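DNA repair protein RAD2 (Saccharomyces cerevisiae, PDB 4Q0W) cuts single-stranded DNA as a magnesium-dependent endonuclease and is essential for the incision step in excision repair of damaged DNA. Local coordinates at residues A30-W33 with I34-L38; V49-S52 with H53-G56; I61-L64 with L65-I69; V79-L82 with K83-T86; L240-D243 with Y244-G247. All coordinates share one frame; numbering follows the deposited sequence. Where two conformers were deposited one is given.

Interaction 1: residues A30-W33 with I34-L38; sequences ASIW and IYQFL. With nucleotides of chain C; nucleotides of chain D.
Ile34, second residue of helix 33-40, has its N linked by water 1 to Ala30 O; Ile32 takes the N-cap position, and water 2 accepts the amide of Tyr35. The Tyr35 ring turns to the DNA and brings CD2 to 3.2 Å from O4' of DT3 of chain C; its hydroxyl is bonded to Lys39. Gln36 N closes the first helical bond on Ile32 O (3.0 Å). With CG anti to the backbone N (chi1 -170°) and the chain extended, Gln36 reaches the minor-groove side of the bases: NE2 donates to O2 of DT3 at 2.9 Å, CG rests 3.5 Å from C2 of DA16 of chain D, and CD1 of Ile32 lies 3.4 Å from NE2. Arg60 holds OE1, a second bond that probably settles which end of the amide faces the thymine. A leucine here would probably leave the thymine O2 without this donor and Arg60 without this acceptor. Phe37 N binds Trp33 O (2.8 Å), and its side chain lies beside that of Trp33, Phe37 CE2 being 3.8 Å from Trp33 CB. Trp33 fits between strand 70-75 and helix 52-66, meeting Phe73, Phe57 and Arg60, while Ile34 packs against helices 52-66 and 148-160.

Interaction 2: residues V49-S52 with H53-G56; sequences VKNS and HITG
The imidazole of His53 carries CG1 of Ile54 over one face, 3.4 Å above the plane and offset toward the rim, while OD1 of Asn51 comes to its edge, 3.0 Å from CE1. The Asn51 amide is turned 59° from the ring beside it. His53 is bent back over the start of the helix because CG sits between its own backbone N and carbonyl carbon (chi1 63°), which lays ND1 against the backbone of Asn51. NE2 is bonded to Glu153, and ND2 of Asn51 to the carbonyl of Gln346. A leucine in place of His53 would probably leave Glu153 without this partner and lose the flat fit between Asn51 and Ile54.

Asn51 takes the N-cap position as third residue of the type II turn from Val49 to Ser52, yet its side chain makes no capping bond. Its carbonyl accepts two amides, Thr55 N in the carbonyl plane at 3.2 Å and Ile54 N from above that plane at 2.8 Å. Water 3 joins Thr55 OG1 to Lys50 O. This first turn of helix 52-66 is wedged between helix 148-160, met by His53, and helix 336-347, met by Ile54 and Thr55; Ser52 faces helix 33-40.

Interaction 3: residues I61-L64 with L65-I69; sequences ICKL and LYFGI
Ile61 and Leu65, lying side by side one turn apart, lead into a Schellman motif that ends helix 52-66, a worked case of how a helix pays off its last carbonyls. Two regular bonds come first: Leu65 N to Ile61 O and Tyr66 N to Cys62 O, the latter 2.8 Å long. The pattern then frays. Phe67 N shares itself between Lys63 O and Leu64 O, both bonds weak at 3.3 Å. Closure comes from the reversed pair of the motif: Ile69 N reaches back to Leu64 O at 2.9 Å, and inside it Gly68 N binds Leu65 O. Gly68 takes a positive phi (75°), a region that favours glycine, and this turns the chain away from the helix axis. Leu64 O therefore receives one firm and one weak donor.

The side chains follow the same logic. Phe67 swings beside its own backbone N (chi1 -69°), which sets CD2 3.3 Å from Lys63 O and leaves one face of the ring to Tyr66, whose CD2 lies 3.5 Å above its centre; seen from Tyr66, this is an edge meeting a face. The ammonium of Lys63, at the end of a fully extended chain, is bonded to the carbonyl of Met207. Leu64 faces strands 25-29 and 70-75, and Ile69 joins it there by touching Met26, while Cys62 meets helix 351-361. In the apolar contact across the motif the side chains cross, CD1 of Ile69 lying 3.9 Å from CD2 of Leu64.

Interaction 4: residues V79-L82 with K83-T86; sequences VPVL and KRET
Val79 lies across the aliphatic stem of Lys83 at about a right angle, CG1 touching CG at 3.8 Å. The carbonyl of Val79 accepts from water 4, which in turn accepts from NE of Arg84 at 2.7 Å, at the guanidinium edge. The bend of the arginine at chi3 (42°) brings the group back to that water. Pro80, at the N-cap position, lends its carbonyl to Arg84 N, the bond lying in the carbonyl plane. Val81 begins helix 81-98; its O accepts Glu85 N at 2.9 Å. Glu85, extended beyond CG, lays its carboxylate against the valine, OE1 being 3.3 Å from CG1, whereas CG2 of Val81 is near NH1 of Arg84.

Leu82 O is gripped twice by one residue: Thr86 N at 2.9 Å and Thr86 OG1 at 2.7 Å arrive from opposite faces of its plane. With OG1 beside its own backbone N (chi1 -60°), the threonine hydroxyl turns back along the helix and spends its proton there. Pro80, Leu82 and Lys83 all press on Tyr244, and Lys83 forms a long, weak ion pair with Asp243, a probable magnesium ligand. Helix 81-98 thus starts over the metal site, against the loop that follows helix 230-240.

Interaction 5: residues L240-D243 with Y244-G247; sequences LGSD and YTNG
A type I beta turn, Ser242 to Thr245, carries Asp243 at the metal site of the I-domain. Ser242 N donates to Thr245 O at 2.8 Å, nearly straight at 170°, whereas the return bond from Thr245 N to Ser242 O is weak. The serine hydroxyl also ties the turn: held between its backbone N and carbonyl carbon (chi1 69°), OG accepts Tyr244 N at 3.0 Å, and it is also bonded to the hydroxyl of Tyr317. CG2 of Thr245 rests 3.6 Å from the same OG. Thr245 OG1 accepts Gly247 N at 3.1 Å, an ST turn. Gly241 lies close enough for its CA to make a C-H contact with Thr245 O (3.3 Å), and Gly247 comes so near Gly241 N that a side chain pointing there would clash. Water 5 joins Leu240 O to Asn246 O.

The Tyr244 ring meets that of Tyr317. Asp243, probably a ligand of the second magnesium, has its side chain about 3 Å from a bound calcium ion, nearest atoms counted, and packs on a DNA phosphate. The turn's bonds to Ser242 are therefore likely to hold the backbone that presents this carboxylate to metal and substrate.

Overall arrangement
The five contacts come in series along the chain, interactions 1 to 4 in the N-domain and interaction 5 in the I-domain. Interactions 2 and 3 mark the start and end of helix 52-66, their centres about 19 Å apart. Interaction 1 opens helix 33-40 after strand 25-29 and touches interaction 2, centres about 10 Å apart. Across the chain's centre, about 34 Å from interaction 3 between centres, interaction 4 begins helix 81-98 and meets interaction 5 through Lys83 with Asp243 and Thr86 with Asn246. Helix ends and a turn thus carry these contacts: interaction 1 touches the DNA bases, while 4 and 5 bring both domains to the metal site.

Interaction 1: residues A30-W33 with I34-L38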
loop_
_atom_site.group_PDB
_atom_site.type_symbol
_atom_site.label_atom_id
_atom_site.label_comp_id
_atom_site.label_asym_id
_atom_site.label_seq_id
_atom_site.Cartn_x
_atom_site.Cartn_y
_atom_site.Cartn_z
ATOM N N ALA A 30 31.502 5.892 4.238
ATOM C CA ALA A 30 31.751 4.627 3.561
ATOM C C ALA A 30 31.402 3.453 4.456
ATOM O O ALA A 30 31.838 2.332 4.203
ATOM C CB ALA A 30 33.201 4.550 3.116
ATOM N N SER A 31 30.596 3.726 5.481
ATOM C CA SER A 31 30.274 2.761 6.538
ATOM C C SER A 31 29.627 1.446 6.070
ATOM O O SER A 31 29.827 0.404 6.697
ATOM C CB SER A 31 29.373 3.428 7.590
ATOM O OG SER A 31 28.139 3.860 7.017
ATOM N N ILE A 32 28.846 1.483 4.993
ATOM C CA ILE A 32 28.181 0.260 4.531
ATOM C C ILE A 32 28.601 -0.191 3.124
ATOM O O ILE A 32 28.016 -1.122 2.562
ATOM C CB ILE A 32 26.629 0.355 4.607
ATOM C CG1 ILE A 32 26.094 1.390 3.621
ATOM C CG2 ILE A 32 26.163 0.650 6.023
ATOM C CD1 ILE A 32 24.642 1.174 3.252
ATOM N N TRP A 33 29.608 0.464 2.557
ATOM C CA TRP A 33 30.090 0.106 1.220
ATOM C C TRP A 33 30.511 -1.369 1.099
ATOM O O TRP A 33 30.131 -2.057 0.142
ATOM C CB TRP A 33 31.275 0.991 0.825
ATOM C CG TRP A 33 30.910 2.398 0.460
ATOM C CD1 TRP A 33 29.760 3.083 0.796
ATOM C CD2 TRP A 33 31.696 3.295 -0.328
ATOM N NE1 TRP A 33 29.801 4.357 0.262
ATOM C CE2 TRP A 33 30.974 4.506 -0.436
ATOM C CE3 TRP A 33 32.943 3.191 -0.962
ATOM C CZ2 TRP A 33 31.460 5.603 -1.151
ATOM C CZ3 TRP A 33 33.421 4.284 -1.673
ATOM C CH2 TRP A 33 32.683 5.478 -1.754
ATOM N N ILE A 34 31.295 -1.857 2.057
ATOM C CA ILE A 34 31.812 -3.226 1.932
ATOM C C ILE A 34 30.662 -4.226 1.869
ATOM O O ILE A 34 30.572 -5.016 0.922
ATOM C CB ILE A 34 32.781 -3.604 3.059
ATOM C CG1 ILE A 34 34.057 -2.768 2.979
ATOM C CG2 ILE A 34 33.161 -5.083 2.970
ATOM C CD1 ILE A 34 34.979 -2.969 4.175
ATOM N N TYR A 35 29.772 -4.166 2.859
ATOM C CA TYR A 35 28.644 -5.087 2.926
ATOM C C TYR A 35 27.799 -4.979 1.675
ATOM O O TYR A 35 27.301 -5.980 1.158
ATOM C CB TYR A 35 27.780 -4.822 4.168
ATOM C CG TYR A 35 26.796 -5.941 4.428
ATOM C CD1 TYR A 35 27.236 -7.186 4.870
ATOM C CD2 TYR A 35 25.429 -5.764 4.215
ATOM C CE1 TYR A 35 26.343 -8.228 5.101
ATOM C CE2 TYR A 35 24.527 -6.799 4.443
ATOM C CZ TYR A 35 24.990 -8.028 4.885
ATOM O OH TYR A 35 24.106 -9.058 5.110
ATOM N N GLN A 36 27.661 -3.752 1.186
ATOM C CA GLN A 36 26.882 -3.470 -0.008
ATOM C C GLN A 36 27.480 -4.126 -1.258
ATOM O O GLN A 36 26.758 -4.709 -2.068
ATOM C CB GLN A 36 26.790 -1.954 -0.186
ATOM C CG GLN A 36 25.824 -1.477 -1.246
ATOM C CD GLN A 36 25.568 0.020 -1.147
ATOM O OE1 GLN A 36 26.015 0.795 -1.994
ATOM N NE2 GLN A 36 24.844 0.432 -0.108
ATOM N N PHE A 37 28.797 -4.025 -1.412
ATOM C CA PHE A 37 29.474 -4.633 -2.553
ATOM C C PHE A 37 29.414 -6.158 -2.481
ATOM O O PHE A 37 29.291 -6.832 -3.504
ATOM C CB PHE A 37 30.926 -4.158 -2.618
ATOM C CG PHE A 37 31.073 -2.707 -3.007
ATOM C CD1 PHE A 37 30.410 -2.205 -4.113
ATOM C CD2 PHE A 37 31.866 -1.849 -2.259
ATOM C CE1 PHE A 37 30.537 -0.871 -4.468
ATOM C CE2 PHE A 37 31.998 -0.512 -2.606
ATOM C CZ PHE A 37 31.331 -0.024 -3.709
ATOM N N LEU A 38 29.510 -6.689 -1.264
ATOM C CA LEU A 38 29.335 -8.120 -1.014
ATOM C C LEU A 38 27.996 -8.627 -1.537
ATOM O O LEU A 38 27.933 -9.668 -2.191
ATOM C CB LEU A 38 29.418 -8.412 0.482
ATOM C CG LEU A 38 30.749 -8.879 1.054
ATOM C CD1 LEU A 38 31.888 -7.989 0.583
ATOM C CD2 LEU A 38 30.675 -8.902 2.570
ATOM P P DT C 3 22.029 -5.168 7.973
ATOM O "O5'" DT C 3 22.953 -4.673 6.758
ATOM C "C5'" DT C 3 23.940 -3.662 6.961
ATOM C "C4'" DT C 3 23.736 -2.512 5.994
ATOM O "O4'" DT C 3 23.927 -2.954 4.635
ATOM C "C3'" DT C 3 22.327 -1.942 6.030
ATOM O "O3'" DT C 3 22.344 -0.771 6.829
ATOM C "C2'" DT C 3 21.966 -1.624 4.582
ATOM C "C1'" DT C 3 23.125 -2.176 3.768
ATOM N N1 DT C 3 22.705 -3.075 2.665
ATOM C C2 DT C 3 22.712 -2.607 1.368
ATOM O O2 DT C 3 23.036 -1.471 1.071
ATOM N N3 DT C 3 22.334 -3.530 0.428
ATOM C C4 DT C 3 21.947 -4.839 0.668
ATOM O O4 DT C 3 21.612 -5.597 -0.240
ATOM C C5 DT C 3 21.958 -5.250 2.053
ATOM C C7 DT C 3 21.565 -6.646 2.431
ATOM C C6 DT C 3 22.334 -4.362 2.977
ATOM P P DA D 16 19.237 0.442 -10.237
ATOM O OP1 DA D 16 18.507 1.691 -10.579
ATOM O OP2 DA D 16 19.531 -0.557 -11.294
ATOM O "O5'" DA D 16 20.627 0.807 -9.530
ATOM C "C5'" DA D 16 20.673 1.778 -8.493
ATOM C "C4'" DA D 16 21.838 1.481 -7.570
ATOM O "O4'" DA D 16 21.601 0.232 -6.872
ATOM C "C3'" DA D 16 23.184 1.282 -8.272
ATOM O "O3'" DA D 16 23.985 2.463 -8.138
ATOM C "C2'" DA D 16 23.810 0.055 -7.585
ATOM C "C1'" DA D 16 22.867 -0.176 -6.403
ATOM N N9 DA D 16 22.778 -1.545 -5.893
ATOM C C8 DA D 16 22.754 -2.715 -6.604
ATOM N N7 DA D 16 22.663 -3.789 -5.851
ATOM C C5 DA D 16 22.618 -3.292 -4.555
ATOM C C6 DA D 16 22.525 -3.917 -3.289
ATOM N N6 DA D 16 22.448 -5.243 -3.124
ATOM N N1 DA D 16 22.505 -3.122 -2.193
ATOM C C2 DA D 16 22.574 -1.792 -2.360
ATOM N N3 DA D 16 22.669 -1.095 -3.496
ATOM C C4 DA D 16 22.690 -1.909 -4.566
HETATM O O HOH W 1 32.532 -0.406 4.310
HETATM O O HOH W 2 30.259 -2.558 5.101
#

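Interaction 2: residues V49-S52 with H53-G56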
loop_
_atom_site.group_PDB
_atom_site.type_symbol
_atom_site.label_atom_id
_atom_site.label_comp_id
_atom_site.label_asym_id
_atom_site.label_seq_id
_atom_site.Cartn_x
_atom_site.Cartn_y
_atom_site.Cartn_z
ATOM N N VAL A 49 31.356 -12.541 -5.545
ATOM C CA VAL A 49 32.604 -12.545 -6.314
ATOM C C VAL A 49 33.752 -12.034 -5.437
ATOM O O VAL A 49 33.547 -11.166 -4.582
ATOM C CB VAL A 49 32.499 -11.768 -7.674
ATOM C CG1 VAL A 49 31.242 -10.935 -7.742
ATOM C CG2 VAL A 49 33.730 -10.904 -7.934
ATOM N N LYS A 50 34.944 -12.599 -5.639
ATOM C CA LYS A 50 36.112 -12.314 -4.801
ATOM C C LYS A 50 36.585 -10.856 -4.833
ATOM O O LYS A 50 36.664 -10.235 -5.899
ATOM C CB LYS A 50 37.275 -13.238 -5.181
ATOM N N ASN A 51 36.898 -10.333 -3.648
ATOM C CA ASN A 51 37.427 -8.982 -3.479
ATOM C C ASN A 51 36.596 -7.866 -4.134
ATOM O O ASN A 51 37.135 -6.833 -4.535
ATOM C CB ASN A 51 38.896 -8.920 -3.928
ATOM C CG ASN A 51 39.844 -9.626 -2.960
ATOM O OD1 ASN A 51 39.637 -9.622 -1.743
ATOM N ND2 ASN A 51 40.895 -10.228 -3.504
ATOM N N SER A 52 35.287 -8.076 -4.229
ATOM C CA SER A 52 34.375 -7.074 -4.778
ATOM C C SER A 52 34.433 -5.769 -3.988
ATOM O O SER A 52 34.117 -4.697 -4.518
ATOM C CB SER A 52 32.940 -7.604 -4.767
ATOM O OG SER A 52 32.471 -7.741 -3.436
ATOM N N HIS A 53 34.824 -5.858 -2.719
ATOM C CA HIS A 53 35.008 -4.656 -1.914
ATOM C C HIS A 53 36.164 -3.807 -2.446
ATOM O O HIS A 53 36.125 -2.575 -2.366
ATOM C CB HIS A 53 35.251 -5.017 -0.455
ATOM C CG HIS A 53 36.502 -5.812 -0.232
ATOM N ND1 HIS A 53 36.705 -7.055 -0.792
ATOM C CD2 HIS A 53 37.611 -5.541 0.499
ATOM C CE1 HIS A 53 37.889 -7.513 -0.421
ATOM N NE2 HIS A 53 38.460 -6.612 0.358
ATOM N N ILE A 54 37.192 -4.464 -2.981
ATOM C CA ILE A 54 38.319 -3.745 -3.569
ATOM C C ILE A 54 37.904 -3.122 -4.895
ATOM O O ILE A 54 38.151 -1.942 -5.136
ATOM C CB ILE A 54 39.536 -4.668 -3.796
ATOM C CG1 ILE A 54 39.950 -5.332 -2.484
ATOM C CG2 ILE A 54 40.713 -3.886 -4.410
ATOM C CD1 ILE A 54 40.553 -4.383 -1.489
ATOM N N THR A 55 37.275 -3.922 -5.751
ATOM C CA THR A 55 36.791 -3.442 -7.038
ATOM C C THR A 55 35.831 -2.265 -6.832
ATOM O O THR A 55 35.936 -1.237 -7.507
ATOM C CB THR A 55 36.062 -4.564 -7.810
ATOM O OG1 THR A 55 36.969 -5.647 -8.040
ATOM C CG2 THR A 55 35.543 -4.063 -9.146
ATOM N N GLY A 56 34.910 -2.422 -5.882
ATOM C CA GLY A 56 33.910 -1.408 -5.588
ATOM C C GLY A 56 34.529 -0.112 -5.107
ATOM O O GLY A 56 34.244 0.951 -5.657
HETATM O O HOH W 3 35.790 -8.003 -7.978
#

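Interaction 3: residues I61-L64 with L65-I69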
loop_
_atom_site.group_PDB
_atom_site.type_symbol
_atom_site.label_atom_id
_atom_site.label_comp_id
_atom_site.label_asym_id
_atom_site.label_seq_id
_atom_site.Cartn_x
_atom_site.Cartn_y
_atom_site.Cartn_z
ATOM N N ILE A 61 36.390 5.572 -5.813
ATOM C CA ILE A 61 37.495 6.498 -5.562
ATOM C C ILE A 61 37.883 7.206 -6.864
ATOM O O ILE A 61 38.124 8.419 -6.886
ATOM C CB ILE A 61 38.721 5.753 -4.996
ATOM C CG1 ILE A 61 38.483 5.361 -3.536
ATOM C CG2 ILE A 61 39.993 6.599 -5.113
ATOM C CD1 ILE A 61 39.501 4.332 -3.005
ATOM N N CYS A 62 37.934 6.446 -7.952
ATOM C CA CYS A 62 38.314 7.007 -9.239
ATOM C C CYS A 62 37.279 8.036 -9.710
ATOM O O CYS A 62 37.643 9.061 -10.273
ATOM C CB CYS A 62 38.503 5.893 -10.270
ATOM S SG CYS A 62 40.010 4.900 -9.970
ATOM N N LYS A 63 35.998 7.766 -9.468
ATOM C CA LYS A 63 34.947 8.703 -9.863
ATOM C C LYS A 63 35.130 10.032 -9.129
ATOM O O LYS A 63 35.127 11.092 -9.753
ATOM C CB LYS A 63 33.553 8.110 -9.611
ATOM C CG LYS A 63 32.399 9.018 -10.082
ATOM C CD LYS A 63 31.054 8.290 -10.055
ATOM C CE LYS A 63 29.898 9.224 -10.411
ATOM N NZ LYS A 63 28.575 8.533 -10.394
ATOM N N LEU A 64 35.335 9.963 -7.812
ATOM C CA LEU A 64 35.590 11.157 -7.008
ATOM C C LEU A 64 36.813 11.924 -7.520
ATOM O O LEU A 64 36.770 13.149 -7.687
ATOM C CB LEU A 64 35.780 10.778 -5.528
ATOM C CG LEU A 64 34.580 10.123 -4.816
ATOM C CD1 LEU A 64 34.961 9.587 -3.447
ATOM C CD2 LEU A 64 33.419 11.103 -4.698
ATOM N N LEU A 65 37.901 11.204 -7.778
ATOM C CA LEU A 65 39.131 11.854 -8.198
ATOM C C LEU A 65 38.984 12.444 -9.596
ATOM O O LEU A 65 39.521 13.522 -9.885
ATOM C CB LEU A 65 40.319 10.890 -8.119
ATOM C CG LEU A 65 40.805 10.540 -6.712
ATOM C CD1 LEU A 65 42.051 9.640 -6.743
ATOM C CD2 LEU A 65 41.059 11.800 -5.872
ATOM N N TYR A 66 38.244 11.743 -10.448
ATOM C CA TYR A 66 37.961 12.213 -11.795
ATOM C C TYR A 66 37.333 13.608 -11.826
ATOM O O TYR A 66 37.599 14.389 -12.737
ATOM C CB TYR A 66 37.028 11.240 -12.513
ATOM C CG TYR A 66 36.697 11.688 -13.930
ATOM C CD1 TYR A 66 37.557 11.398 -14.990
ATOM C CD2 TYR A 66 35.538 12.413 -14.205
ATOM C CE1 TYR A 66 37.266 11.810 -16.286
ATOM C CE2 TYR A 66 35.240 12.833 -15.497
ATOM C CZ TYR A 66 36.106 12.527 -16.530
ATOM O OH TYR A 66 35.810 12.936 -17.807
ATOM N N PHE A 67 36.473 13.912 -10.855
ATOM C CA PHE A 67 35.817 15.217 -10.843
ATOM C C PHE A 67 36.536 16.173 -9.909
ATOM O O PHE A 67 36.032 17.256 -9.601
ATOM C CB PHE A 67 34.343 15.085 -10.461
ATOM C CG PHE A 67 33.510 14.408 -11.512
ATOM C CD1 PHE A 67 33.205 15.067 -12.700
ATOM C CD2 PHE A 67 33.027 13.118 -11.318
ATOM C CE1 PHE A 67 32.436 14.447 -13.684
ATOM C CE2 PHE A 67 32.264 12.495 -12.298
ATOM C CZ PHE A 67 31.970 13.167 -13.486
ATOM N N GLY A 68 37.719 15.768 -9.456
ATOM C CA GLY A 68 38.556 16.643 -8.661
ATOM C C GLY A 68 38.084 16.820 -7.229
ATOM O O GLY A 68 38.497 17.760 -6.540
ATOM N N ILE A 69 37.234 15.910 -6.766
ATOM C CA ILE A 69 36.784 15.959 -5.377
ATOM C C ILE A 69 37.917 15.544 -4.442
ATOM O O ILE A 69 38.690 14.626 -4.745
ATOM C CB ILE A 69 35.514 15.090 -5.163
ATOM C CG1 ILE A 69 34.319 15.738 -5.855
ATOM C CG2 ILE A 69 35.186 14.910 -3.674
ATOM C CD1 ILE A 69 33.167 14.785 -6.095
#

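Interaction 4: residues V79-L82 with K83-T86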
loop_
_atom_site.group_PDB
_atom_site.type_symbol
_atom_site.label_atom_id
_atom_site.label_comp_id
_atom_site.label_asym_id
_atom_site.label_seq_id
_atom_site.Cartn_x
_atom_site.Cartn_y
_atom_site.Cartn_z
ATOM N N VAL A 79 28.725 0.445 17.560
ATOM C CA VAL A 79 27.291 0.613 17.407
ATOM C C VAL A 79 26.782 1.169 18.731
ATOM O O VAL A 79 26.999 0.561 19.787
ATOM C CB VAL A 79 26.604 -0.723 17.096
ATOM C CG1 VAL A 79 25.091 -0.543 17.043
ATOM C CG2 VAL A 79 27.146 -1.307 15.779
ATOM N N PRO A 80 26.139 2.346 18.688
ATOM C CA PRO A 80 25.614 2.950 19.921
ATOM C C PRO A 80 24.626 2.010 20.607
ATOM O O PRO A 80 23.911 1.287 19.923
ATOM C CB PRO A 80 24.895 4.204 19.418
ATOM C CG PRO A 80 25.639 4.558 18.130
ATOM C CD PRO A 80 25.950 3.217 17.511
ATOM N N VAL A 81 24.615 2.007 21.936
ATOM C CA VAL A 81 23.750 1.115 22.707
ATOM C C VAL A 81 22.272 1.246 22.283
ATOM O O VAL A 81 21.570 0.245 22.123
ATOM C CB VAL A 81 23.895 1.409 24.224
ATOM C CG1 VAL A 81 22.864 0.613 25.048
ATOM C CG2 VAL A 81 25.314 1.102 24.701
ATOM N N LEU A 82 21.813 2.476 22.080
ATOM C CA LEU A 82 20.407 2.719 21.744
ATOM C C LEU A 82 20.017 2.037 20.422
ATOM O O LEU A 82 18.904 1.515 20.275
ATOM C CB LEU A 82 20.109 4.228 21.708
ATOM C CG LEU A 82 18.659 4.611 21.367
ATOM C CD1 LEU A 82 17.666 3.900 22.294
ATOM C CD2 LEU A 82 18.456 6.112 21.448
ATOM N N LYS A 83 20.941 2.044 19.466
ATOM C CA LYS A 83 20.750 1.334 18.203
ATOM C C LYS A 83 20.652 -0.180 18.406
ATOM O O LYS A 83 19.745 -0.828 17.884
ATOM C CB LYS A 83 21.897 1.662 17.232
ATOM C CG LYS A 83 21.760 0.976 15.868
ATOM C CD LYS A 83 22.679 1.619 14.810
ATOM C CE LYS A 83 22.510 0.962 13.430
ATOM N NZ LYS A 83 23.516 1.479 12.446
ATOM N N ARG A 84 21.584 -0.746 19.172
ATOM C CA ARG A 84 21.574 -2.188 19.421
ATOM C C ARG A 84 20.252 -2.583 20.072
ATOM O O ARG A 84 19.641 -3.599 19.710
ATOM C CB ARG A 84 22.775 -2.596 20.297
ATOM C CG ARG A 84 22.934 -4.117 20.474
ATOM C CD ARG A 84 24.311 -4.506 21.027
ATOM N NE ARG A 84 24.761 -3.608 22.092
ATOM C CZ ARG A 84 24.457 -3.755 23.379
ATOM N NH1 ARG A 84 24.911 -2.882 24.268
ATOM N NH2 ARG A 84 23.696 -4.772 23.781
ATOM N N GLU A 85 19.787 -1.754 21.004
ATOM C CA GLU A 85 18.541 -2.047 21.707
ATOM C C GLU A 85 17.334 -1.944 20.781
ATOM O O GLU A 85 16.471 -2.825 20.781
ATOM C CB GLU A 85 18.387 -1.112 22.910
ATOM C CG GLU A 85 19.414 -1.396 24.017
ATOM C CD GLU A 85 19.435 -0.320 25.088
ATOM O OE1 GLU A 85 20.022 -0.575 26.165
ATOM O OE2 GLU A 85 18.875 0.776 24.844
ATOM N N THR A 86 17.272 -0.861 20.002
ATOM C CA THR A 86 16.157 -0.640 19.074
ATOM C C THR A 86 16.018 -1.801 18.091
ATOM O O THR A 86 14.941 -2.377 17.922
ATOM C CB THR A 86 16.357 0.645 18.235
ATOM O OG1 THR A 86 16.443 1.792 19.094
ATOM C CG2 THR A 86 15.192 0.819 17.235
HETATM O O HOH W 4 26.655 -2.093 20.905
#

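Interaction 5: residues L240-D243 with Y244-G247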
loop_
_atom_site.group_PDB
_atom_site.type_symbol
_atom_site.label_atom_id
_atom_site.label_comp_id
_atom_site.label_asym_id
_atom_site.label_seq_id
_atom_site.Cartn_x
_atom_site.Cartn_y
_atom_site.Cartn_z
ATOM N N LEU A 240 8.079 7.862 12.686
ATOM C CA LEU A 240 8.377 7.073 11.496
ATOM C C LEU A 240 9.219 5.841 11.817
ATOM O O LEU A 240 9.087 4.802 11.157
ATOM C CB LEU A 240 9.130 7.942 10.482
ATOM C CG LEU A 240 8.312 9.094 9.896
ATOM C CD1 LEU A 240 9.198 10.047 9.106
ATOM C CD2 LEU A 240 7.229 8.493 9.010
ATOM N N GLY A 241 10.081 5.963 12.824
ATOM C CA GLY A 241 11.044 4.917 13.133
ATOM C C GLY A 241 12.409 5.198 12.516
ATOM O O GLY A 241 12.500 5.776 11.426
ATOM N N SER A 242 13.472 4.781 13.208
ATOM C CA SER A 242 14.832 4.887 12.690
ATOM C C SER A 242 15.660 3.858 13.434
ATOM O O SER A 242 15.107 3.004 14.128
ATOM C CB SER A 242 15.416 6.271 12.955
ATOM O OG SER A 242 15.654 6.456 14.354
ATOM N N ASP A 243 16.979 3.957 13.321
ATOM C CA ASP A 243 17.867 3.082 14.089
ATOM C C ASP A 243 17.743 3.301 15.597
ATOM O O ASP A 243 18.188 2.455 16.378
ATOM C CB ASP A 243 19.328 3.314 13.704
ATOM C CG ASP A 243 19.701 2.668 12.386
ATOM O OD1 ASP A 243 18.952 1.770 11.933
ATOM O OD2 ASP A 243 20.755 3.057 11.818
ATOM N N TYR A 244 17.169 4.432 16.008
ATOM C CA TYR A 244 17.173 4.797 17.436
ATOM C C TYR A 244 15.814 4.704 18.114
ATOM O O TYR A 244 15.695 4.987 19.318
ATOM C CB TYR A 244 17.687 6.223 17.634
ATOM C CG TYR A 244 19.180 6.400 17.487
ATOM C CD1 TYR A 244 20.036 5.316 17.474
ATOM C CD2 TYR A 244 19.732 7.669 17.389
ATOM C CE1 TYR A 244 21.410 5.485 17.340
ATOM C CE2 TYR A 244 21.091 7.849 17.260
ATOM C CZ TYR A 244 21.925 6.751 17.236
ATOM O OH TYR A 244 23.282 6.938 17.109
ATOM N N THR A 245 14.792 4.343 17.341
ATOM C CA THR A 245 13.428 4.245 17.846
ATOM C C THR A 245 12.613 3.469 16.837
ATOM O O THR A 245 12.808 3.622 15.624
ATOM C CB THR A 245 12.777 5.651 18.055
ATOM O OG1 THR A 245 11.369 5.504 18.262
ATOM C CG2 THR A 245 12.999 6.564 16.824
ATOM N N ASN A 246 11.687 2.653 17.335
ATOM C CA ASN A 246 10.787 1.912 16.463
ATOM C C ASN A 246 9.498 2.667 16.098
ATOM O O ASN A 246 8.627 2.129 15.419
ATOM C CB ASN A 246 10.528 0.510 17.046
ATOM C CG ASN A 246 11.772 -0.380 16.951
ATOM O OD1 ASN A 246 12.398 -0.451 15.890
ATOM N ND2 ASN A 246 12.160 -1.023 18.062
ATOM N N GLY A 247 9.386 3.921 16.523
ATOM C CA GLY A 247 8.285 4.762 16.063
ATOM C C GLY A 247 6.906 4.268 16.463
ATOM O O GLY A 247 6.769 3.483 17.406
HETATM O O HOH W 5 7.663 2.708 12.525
#